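Botulinum neurotoxin type G (Clostridium botulinum, PDB 3MPP) targets host nerve cells through its heavy chain, whose receptor-binding domain adheres to the cell surface, and delivers a zinc protease light chain into the cytosol. Local coordinates at residues I31-D34 with G38-K41. The protein carries 4 engineered substitutions. Residues are numbered along the deposited sequence; the frame is centred on the assembly and turned at random.
Sequences IFND and GQFK
Ile31 to Asn33 and Gln39 to Lys41 run antiparallel, their axes 4.7 Å apart, with Ile31–Lys41 and Asn33–Gln39 as hydrogen-bonded pairs and Phe32–Phe40 as the non-hydrogen-bonded pair between them. Lys41 N to Ile31 O is the short bond at 2.8 Å; its partner, Ile31 N to Lys41 O, is weak. The backbones of Asn33 and Gln39 exchange hydrogen bonds both ways, and a further bond joins their side chains: Asn33 ND2 reaches Gln39 OE1 at 3.0 Å. The acceptor lies in the amide plane of Asn33; the two amide planes are 60° apart, and the donor stands 49° out of the Gln39 carbonyl plane, off its lone pairs. With chi1 at 67°, Asn33 CG sits between the backbone N and the carbonyl carbon, which brings the amide across Gln39, OD1 3.3 Å from Gln39 CB. OD1 accepts a hydrogen bond from Ile35 N in the turn, while Gln39 NE2 bonds Asn232. Ile31 and Lys41, on the same face, touch at their CB atoms, 4.0 Å apart, before the extended lysine carries NZ off to a salt bridge with Glu427. On the face of Phe32 and Phe40, CD1 and CE1 of Phe32 both lie 3.6 Å from Phe40 CB, the side chains crossing at a slant; the Phe40 ring itself leads away, and Phe32 stacks with Tyr9. The two strands and their short turn form a beta hairpin, which strand 39-43 joins to strand 195-204 in the sheet of the N-terminal receptor-binding subdomain, whose family belongs to the concanavalin clan.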
loop_
_atom_site.group_PDB
_atom_site.type_symbol
_atom_site.label_atom_id
_atom_site.label_comp_id
_atom_site.label_asym_id
_atom_site.label_seq_id
_atom_site.Cartn_x
_atom_site.Cartn_y
_atom_site.Cartn_z
ATOM N N ILE A 31 5.666 -17.429 -6.013
ATOM C CA ILE A 31 6.391 -17.002 -4.822
ATOM C C ILE A 31 5.403 -16.683 -3.703
ATOM O O ILE A 31 4.375 -16.040 -3.912
ATOM C CB ILE A 31 7.296 -15.777 -5.099
ATOM C CG1 ILE A 31 8.467 -16.160 -6.004
ATOM C CG2 ILE A 31 7.861 -15.220 -3.794
ATOM C CD1 ILE A 31 8.086 -16.400 -7.433
ATOM N N PHE A 32 5.721 -17.143 -2.507
ATOM C CA PHE A 32 4.864 -16.917 -1.361
ATOM C C PHE A 32 5.663 -16.183 -0.305
ATOM O O PHE A 32 6.885 -16.275 -0.264
ATOM C CB PHE A 32 4.395 -18.243 -0.758
ATOM C CG PHE A 32 3.425 -19.010 -1.619
ATOM C CD1 PHE A 32 2.079 -18.700 -1.606
ATOM C CD2 PHE A 32 3.863 -20.063 -2.413
ATOM C CE1 PHE A 32 1.182 -19.406 -2.384
ATOM C CE2 PHE A 32 2.973 -20.785 -3.188
ATOM C CZ PHE A 32 1.629 -20.456 -3.177
ATOM N N ASN A 33 4.964 -15.447 0.546
ATOM C CA ASN A 33 5.528 -15.038 1.822
ATOM C C ASN A 33 4.458 -15.196 2.891
ATOM O O ASN A 33 3.273 -15.307 2.571
ATOM C CB ASN A 33 6.101 -13.616 1.766
ATOM C CG ASN A 33 5.039 -12.557 1.580
ATOM O OD1 ASN A 33 4.020 -12.556 2.264
ATOM N ND2 ASN A 33 5.281 -11.637 0.651
ATOM N N ASP A 34 4.868 -15.230 4.155
ATOM C CA ASP A 34 3.922 -15.443 5.244
ATOM C C ASP A 34 3.492 -14.157 5.957
ATOM O O ASP A 34 3.077 -14.200 7.116
ATOM C CB ASP A 34 4.497 -16.441 6.257
ATOM C CG ASP A 34 5.946 -16.141 6.622
ATOM O OD1 ASP A 34 6.303 -14.950 6.750
ATOM O OD2 ASP A 34 6.730 -17.100 6.785
ATOM N N GLY A 38 -1.325 -15.339 3.576
ATOM C CA GLY A 38 -0.177 -14.455 3.559
ATOM C C GLY A 38 -0.248 -13.765 2.191
ATOM O O GLY A 38 -1.263 -13.159 1.869
ATOM N N GLN A 39 0.801 -13.851 1.376
ATOM C CA GLN A 39 0.789 -13.193 0.063
ATOM C C GLN A 39 1.371 -14.084 -1.015
ATOM O O GLN A 39 2.292 -14.836 -0.742
ATOM C CB GLN A 39 1.596 -11.892 0.104
ATOM C CG GLN A 39 1.217 -10.949 1.245
ATOM C CD GLN A 39 2.091 -9.688 1.257
ATOM O OE1 GLN A 39 3.065 -9.575 0.493
ATOM N NE2 GLN A 39 1.746 -8.742 2.120
ATOM N N PHE A 40 0.851 -13.998 -2.244
ATOM C CA PHE A 40 1.494 -14.708 -3.352
ATOM C C PHE A 40 1.705 -13.870 -4.607
ATOM O O PHE A 40 0.942 -12.958 -4.901
ATOM C CB PHE A 40 0.812 -16.058 -3.696
ATOM C CG PHE A 40 -0.568 -15.934 -4.274
ATOM C CD1 PHE A 40 -0.752 -15.745 -5.638
ATOM C CD2 PHE A 40 -1.688 -16.064 -3.462
ATOM C CE1 PHE A 40 -2.025 -15.659 -6.183
ATOM C CE2 PHE A 40 -2.969 -15.969 -3.997
ATOM C CZ PHE A 40 -3.139 -15.774 -5.370
ATOM N N LYS A 41 2.755 -14.219 -5.341
ATOM C CA LYS A 41 3.159 -13.499 -6.535
ATOM C C LYS A 41 3.024 -14.410 -7.759
ATOM O O LYS A 41 3.610 -15.493 -7.811
ATOM C CB LYS A 41 4.615 -13.056 -6.375
ATOM C CG LYS A 41 5.185 -12.185 -7.496
ATOM C CD LYS A 41 6.680 -11.956 -7.181
ATOM C CE LYS A 41 7.418 -11.134 -8.204
ATOM N NZ LYS A 41 8.850 -10.993 -7.778
#